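Long-range contacts in xylulokinase (Brucella ovis, PDB 5VM1), which probably catalyses the ATP-dependent phosphorylation of D-xylulose to D-xylulose 5-phosphate, as a member of the FGGY family of carbohydrate kinases: residues A[162-170]-A[236-244]; A[248-256]-A[450-458]. All coordinates share one frame; numbering follows the deposited sequence.

Contact 1 of 2, residues A[162-170]-A[236-244]; sequences KDYLRLWLT and IVAGGAGDN
Arg166 lays the edge of its guanidinium group against two successive backbone carbonyls, those of Ala238 and Gly239. NH1 donates to Gly239 O at 2.6 Å with an N-H...O angle of 165°, and NH2 reaches Ala238 O at 2.6 Å through a more bent bond. Both oxygens lie near the guanidinium plane, and with NE bonded to Ile174 O three bonds hold the group's orientation, as suits arginine's several donors. The chain leaves with CG anti to the backbone N (chi1 -180°) and bends twice before reaching those carbonyls. Asp163 OD1 takes NH1 of Arg166 at 3.1 Å and NZ of Lys162 at 2.9 Å, from opposite faces of its carboxylate; NZ also forms salt bridges with Asp176 and Asp179. Short of this charged end, the Lys162 methylenes pass alongside the break in strand 236-242 at Gly239 and Gly240, CD lying 3.2 Å from Ala241 O. Gly240 suits the break, having a positive phi (85°) that other residues seldom adopt. One helix turn beyond Arg166, CG2 of Thr170 meets CG2 of Val237 at 3.4 Å, while the Thr170 hydroxyl bonds back to Arg166 O. The strand leads through Gly242, N-cap of helix 243-251, to Asp243, probably the proton acceptor. Segment 162-170 runs nearly antiparallel to strand 236-238, touches Leu83 of adjacent strand 78-85, and turns Tyr164 and Trp168 to helix 53-70. Ala238 and Ala241 meet helix 433-446.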
# COMPACT_ATOMS: atom_id res chain seq x y z
N LYS A 162 2.52 1.64 12.79
CA LYS A 162 3.65 0.75 13.05
C LYS A 162 4.64 1.41 14.00
O LYS A 162 5.37 0.71 14.71
CB LYS A 162 4.34 0.32 11.76
CG LYS A 162 5.39 1.26 11.24
CD LYS A 162 6.20 0.61 10.14
CE LYS A 162 7.34 1.52 9.70
NZ LYS A 162 7.00 2.98 9.80
N ASP A 163 4.70 2.75 14.00
CA ASP A 163 5.59 3.47 14.89
C ASP A 163 5.06 3.54 16.32
O ASP A 163 5.84 3.75 17.25
CB ASP A 163 5.89 4.86 14.30
CG ASP A 163 6.48 4.79 12.86
OD1 ASP A 163 7.27 3.86 12.54
OD2 ASP A 163 6.18 5.69 12.05
N TYR A 164 3.74 3.45 16.53
CA TYR A 164 3.23 3.26 17.88
C TYR A 164 3.60 1.88 18.40
O TYR A 164 3.80 1.67 19.60
CB TYR A 164 1.71 3.43 17.96
CG TYR A 164 1.19 3.30 19.39
CD1 TYR A 164 1.20 4.39 20.26
CD2 TYR A 164 0.72 2.09 19.87
CE1 TYR A 164 0.74 4.28 21.57
CE2 TYR A 164 0.25 1.96 21.20
CZ TYR A 164 0.27 3.06 22.04
OH TYR A 164 -0.18 2.95 23.34
N LEU A 165 3.54 0.89 17.51
CA LEU A 165 3.98 -0.44 17.88
C LEU A 165 5.46 -0.43 18.24
O LEU A 165 5.88 -1.08 19.21
CB LEU A 165 3.64 -1.40 16.75
CG LEU A 165 3.50 -2.89 17.10
CD1 LEU A 165 2.34 -3.19 18.05
CD2 LEU A 165 3.36 -3.66 15.82
N ARG A 166 6.28 0.34 17.50
CA ARG A 166 7.70 0.45 17.82
C ARG A 166 7.90 1.13 19.17
O ARG A 166 8.88 0.85 19.87
CB ARG A 166 8.45 1.20 16.71
CG ARG A 166 9.97 1.36 16.97
CD ARG A 166 10.53 2.68 16.45
NE ARG A 166 10.11 2.90 15.07
CZ ARG A 166 10.56 2.22 14.01
NH1 ARG A 166 10.08 2.51 12.80
NH2 ARG A 166 11.48 1.28 14.13
N LEU A 167 7.02 2.08 19.51
CA LEU A 167 7.11 2.74 20.81
C LEU A 167 6.90 1.74 21.93
O LEU A 167 7.61 1.77 22.94
CB LEU A 167 6.07 3.85 20.91
CG LEU A 167 5.99 4.61 22.24
CD1 LEU A 167 7.27 5.37 22.53
CD2 LEU A 167 4.79 5.53 22.24
N TRP A 168 5.94 0.83 21.75
CA TRP A 168 5.74 -0.26 22.70
C TRP A 168 6.94 -1.22 22.71
O TRP A 168 7.33 -1.71 23.78
CB TRP A 168 4.43 -0.97 22.36
CG TRP A 168 4.24 -2.27 23.06
CD1 TRP A 168 4.14 -2.47 24.39
CD2 TRP A 168 4.20 -3.58 22.45
NE1 TRP A 168 4.01 -3.82 24.67
CE2 TRP A 168 4.05 -4.52 23.49
CE3 TRP A 168 4.28 -4.05 21.14
CZ2 TRP A 168 3.97 -5.89 23.26
CZ3 TRP A 168 4.19 -5.42 20.91
CH2 TRP A 168 4.03 -6.32 21.96
N LEU A 169 7.53 -1.51 21.55
CA LEU A 169 8.62 -2.48 21.45
C LEU A 169 9.94 -1.91 21.97
O LEU A 169 10.68 -2.59 22.69
CB LEU A 169 8.77 -2.92 20.00
CG LEU A 169 7.69 -3.82 19.41
CD1 LEU A 169 7.91 -4.02 17.91
CD2 LEU A 169 7.71 -5.17 20.13
N THR A 170 10.27 -0.66 21.62
CA THR A 170 11.59 -0.09 21.88
C THR A 170 11.59 1.06 22.86
O THR A 170 12.65 1.37 23.40
CB THR A 170 12.24 0.44 20.59
OG1 THR A 170 11.55 1.63 20.17
CG2 THR A 170 12.24 -0.59 19.49
N ILE A 236 17.76 -5.85 17.67
CA ILE A 236 17.64 -4.59 16.93
C ILE A 236 16.26 -4.54 16.26
O ILE A 236 15.76 -5.57 15.78
CB ILE A 236 18.76 -4.47 15.88
CG1 ILE A 236 20.07 -3.96 16.50
CG2 ILE A 236 18.34 -3.61 14.68
CD1 ILE A 236 21.31 -4.33 15.67
N VAL A 237 15.62 -3.37 16.29
CA VAL A 237 14.37 -3.14 15.56
C VAL A 237 14.64 -2.25 14.35
O VAL A 237 15.24 -1.17 14.49
CB VAL A 237 13.28 -2.52 16.46
CG1 VAL A 237 11.99 -2.41 15.68
CG2 VAL A 237 13.05 -3.38 17.68
N ALA A 238 14.20 -2.69 13.18
CA ALA A 238 14.45 -1.95 11.95
C ALA A 238 13.52 -0.74 11.83
O ALA A 238 12.54 -0.58 12.57
CB ALA A 238 14.28 -2.85 10.73
N GLY A 239 13.86 0.14 10.89
CA GLY A 239 12.99 1.26 10.61
C GLY A 239 11.63 0.81 10.12
O GLY A 239 10.60 1.36 10.51
N GLY A 240 11.61 -0.22 9.29
CA GLY A 240 10.36 -0.73 8.77
C GLY A 240 9.91 0.04 7.54
O GLY A 240 10.66 0.73 6.88
N ALA A 241 8.63 -0.09 7.25
CA ALA A 241 8.11 0.60 6.08
C ALA A 241 6.60 0.67 6.21
O ALA A 241 6.01 -0.04 7.03
CB ALA A 241 8.55 -0.10 4.79
N GLY A 242 5.98 1.53 5.41
CA GLY A 242 4.56 1.39 5.20
C GLY A 242 4.27 0.13 4.40
O GLY A 242 5.16 -0.42 3.74
N ASP A 243 3.01 -0.32 4.45
CA ASP A 243 2.70 -1.65 3.91
C ASP A 243 3.03 -1.75 2.43
O ASP A 243 3.50 -2.79 1.97
CB ASP A 243 1.24 -2.05 4.15
CG ASP A 243 0.25 -1.03 3.63
OD1 ASP A 243 0.69 -0.05 3.01
OD2 ASP A 243 -0.97 -1.22 3.84
N ASN A 244 2.83 -0.67 1.67
CA ASN A 244 3.15 -0.75 0.25
C ASN A 244 4.64 -0.95 0.04
O ASN A 244 5.06 -1.91 -0.62
CB ASN A 244 2.64 0.48 -0.47
CG ASN A 244 1.14 0.47 -0.63
OD1 ASN A 244 0.41 1.06 0.18
ND2 ASN A 244 0.66 -0.17 -1.69

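Contact 2 of 2, residues A[248-256]-A[450-458]; sequences ACGMGTVKP and PFTICTPPQ
Gly252 and Pro456 bring the two backbones together, their CA atoms only 4.0 Å apart. Gly252, with a positive phi of 82°, is the first residue to leave the helical conformation, and Thr253 N bonds back to Ala248 O. Lacking a side chain, Gly252 lets its CA approach Cys454 O to 3.3 Å in a CA-H...O contact. A second such contact runs the other way, from Pro456 CA to Met251 O at 3.4 Å, and CD of Pro457 lies beside the same oxygen. Cys454 and Thr253 each centre an inverse gamma turn. Among the side chains, small Cys454 packs against the last turn of the helix, its SG 3.9 Å from CB of Cys249; its CB is also near CG1 of Val254. The other branch of Val254, CG2, meets Phe451 CD1 at 3.5 Å, and the ring brings its edge to Val254 O, 3.3 Å from CE1. Arg439, from helix 433-446, bonds both Cys249 O and Thr455 O and so bridges the two backbones. The arrangement is a glycine-terminated helix end packed against a proline-rich connection, where helix 243-251 leads into the second sheet of this FGGY-family kinase, whose two halves belong to the actin-like ATPase clan.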
# COMPACT_ATOMS: atom_id res chain seq x y z
N ALA A 248 6.68 -4.26 -1.26
CA ALA A 248 7.65 -4.20 -2.35
C ALA A 248 9.01 -4.78 -1.94
O ALA A 248 9.66 -5.44 -2.75
CB ALA A 248 7.81 -2.76 -2.82
N CYS A 249 9.44 -4.55 -0.69
CA CYS A 249 10.65 -5.20 -0.19
C CYS A 249 10.48 -6.70 -0.13
O CYS A 249 11.41 -7.45 -0.41
CB CYS A 249 11.03 -4.68 1.19
SG CYS A 249 11.70 -3.03 1.25
N GLY A 250 9.29 -7.18 0.23
CA GLY A 250 9.04 -8.61 0.20
C GLY A 250 9.07 -9.18 -1.20
O GLY A 250 9.44 -10.33 -1.40
N MET A 251 8.69 -8.38 -2.19
CA MET A 251 8.59 -8.83 -3.57
C MET A 251 9.87 -8.63 -4.37
O MET A 251 9.95 -9.14 -5.49
CB MET A 251 7.48 -8.07 -4.28
CG MET A 251 6.94 -8.83 -5.46
SD MET A 251 5.54 -9.72 -4.82
CE MET A 251 4.65 -8.23 -4.25
N GLY A 252 10.86 -7.92 -3.84
CA GLY A 252 12.04 -7.58 -4.62
C GLY A 252 11.87 -6.37 -5.51
O GLY A 252 12.71 -6.15 -6.40
N THR A 253 10.82 -5.58 -5.32
CA THR A 253 10.58 -4.42 -6.17
C THR A 253 11.26 -3.18 -5.56
O THR A 253 10.63 -2.32 -4.95
CB THR A 253 9.09 -4.20 -6.34
OG1 THR A 253 8.48 -5.46 -6.63
CG2 THR A 253 8.84 -3.26 -7.48
N VAL A 254 12.58 -3.13 -5.72
CA VAL A 254 13.36 -2.05 -5.13
C VAL A 254 14.31 -1.40 -6.14
O VAL A 254 14.86 -0.32 -5.89
CB VAL A 254 14.13 -2.57 -3.90
CG1 VAL A 254 13.17 -3.05 -2.85
CG2 VAL A 254 15.04 -3.70 -4.31
N LYS A 255 14.54 -2.08 -7.36
CA LYS A 255 15.43 -1.42 -8.32
C LYS A 255 14.64 -0.60 -9.33
O LYS A 255 13.47 -0.90 -9.60
CB LYS A 255 16.27 -2.44 -9.09
CG LYS A 255 17.36 -3.13 -8.27
CD LYS A 255 18.37 -3.85 -9.14
CE LYS A 255 17.84 -5.15 -9.74
NZ LYS A 255 18.99 -5.97 -10.30
N PRO A 256 15.23 0.47 -9.86
CA PRO A 256 14.49 1.34 -10.79
C PRO A 256 13.92 0.60 -11.99
O PRO A 256 14.60 -0.20 -12.65
CB PRO A 256 15.54 2.38 -11.21
CG PRO A 256 16.49 2.44 -10.09
CD PRO A 256 16.44 1.13 -9.35
N PRO A 450 20.95 -3.63 1.62
CA PRO A 450 19.53 -3.99 1.49
C PRO A 450 19.17 -4.48 0.10
O PRO A 450 18.22 -5.27 -0.03
CB PRO A 450 18.80 -2.69 1.88
CG PRO A 450 19.76 -1.61 1.60
CD PRO A 450 21.13 -2.19 1.87
N PHE A 451 19.90 -4.07 -0.95
CA PHE A 451 19.56 -4.54 -2.29
C PHE A 451 19.97 -5.99 -2.52
O PHE A 451 19.40 -6.65 -3.39
CB PHE A 451 20.16 -3.65 -3.38
CG PHE A 451 19.49 -2.32 -3.51
CD1 PHE A 451 18.20 -2.23 -4.03
CD2 PHE A 451 20.13 -1.16 -3.13
CE1 PHE A 451 17.56 -0.99 -4.17
CE2 PHE A 451 19.49 0.08 -3.27
CZ PHE A 451 18.21 0.15 -3.79
N THR A 452 20.93 -6.50 -1.76
CA THR A 452 21.24 -7.92 -1.88
C THR A 452 20.28 -8.79 -1.10
O THR A 452 20.19 -9.99 -1.37
CB THR A 452 22.69 -8.22 -1.45
OG1 THR A 452 22.84 -8.11 -0.03
CG2 THR A 452 23.63 -7.24 -2.11
N ILE A 453 19.50 -8.23 -0.18
CA ILE A 453 18.56 -9.03 0.60
C ILE A 453 17.19 -9.10 -0.06
O ILE A 453 16.60 -10.18 -0.18
CB ILE A 453 18.48 -8.46 2.04
CG1 ILE A 453 19.86 -8.48 2.68
CG2 ILE A 453 17.51 -9.26 2.86
CD1 ILE A 453 20.57 -9.80 2.57
N CYS A 454 16.68 -7.97 -0.53
CA CYS A 454 15.33 -7.87 -1.08
C CYS A 454 15.32 -8.33 -2.54
O CYS A 454 15.17 -7.55 -3.48
CB CYS A 454 14.82 -6.45 -0.96
SG CYS A 454 14.67 -5.87 0.74
N THR A 455 15.40 -9.67 -2.72
CA THR A 455 15.45 -10.34 -4.01
C THR A 455 14.04 -10.68 -4.48
O THR A 455 13.11 -10.81 -3.67
CB THR A 455 16.29 -11.63 -3.92
OG1 THR A 455 15.73 -12.53 -2.95
CG2 THR A 455 17.76 -11.34 -3.55
N PRO A 456 13.82 -10.79 -5.79
CA PRO A 456 12.50 -11.22 -6.27
C PRO A 456 12.27 -12.68 -5.94
O PRO A 456 13.23 -13.45 -5.73
CB PRO A 456 12.58 -11.00 -7.79
CG PRO A 456 14.06 -11.03 -8.10
CD PRO A 456 14.75 -10.46 -6.88
N PRO A 457 11.02 -13.11 -5.82
CA PRO A 457 10.74 -14.53 -5.57
C PRO A 457 10.90 -15.33 -6.84
O PRO A 457 11.03 -14.79 -7.94
CB PRO A 457 9.29 -14.53 -5.08
CG PRO A 457 8.70 -13.28 -5.67
CD PRO A 457 9.81 -12.27 -5.69
N GLN A 458 10.92 -16.64 -6.69
CA GLN A 458 10.94 -17.47 -7.89
C GLN A 458 9.62 -17.35 -8.64
O GLN A 458 8.54 -17.26 -8.05
CB GLN A 458 11.26 -18.92 -7.54
CG GLN A 458 12.74 -19.11 -7.22
CD GLN A 458 13.10 -20.54 -6.95
OE1 GLN A 458 12.27 -21.34 -6.51
NE2 GLN A 458 14.36 -20.89 -7.22

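In the fold
From the N terminus, the chain first builds much of the sheet containing strands 9-15 and 78-85. Contact 1 then closes a 65-residue excursion, bringing helix 161-170 against strand 236-242, a neighbour of strand 78-85. Helix 243-251 follows directly, beginning with Asp243, the predicted proton acceptor, and its far end opens contact 2. Contact 2 closes after a further 193 residues, through most of the second sheet, just before that sheet's edge strand 459-463. The two contacts therefore follow in series, neither nesting nor crossing, with centres about 20 Å apart. Helix 243-251 is their common element: contact 1 packs helix 161-170 on the strand that leads into it, while contact 2 joins its end to the segment before strand 459-463.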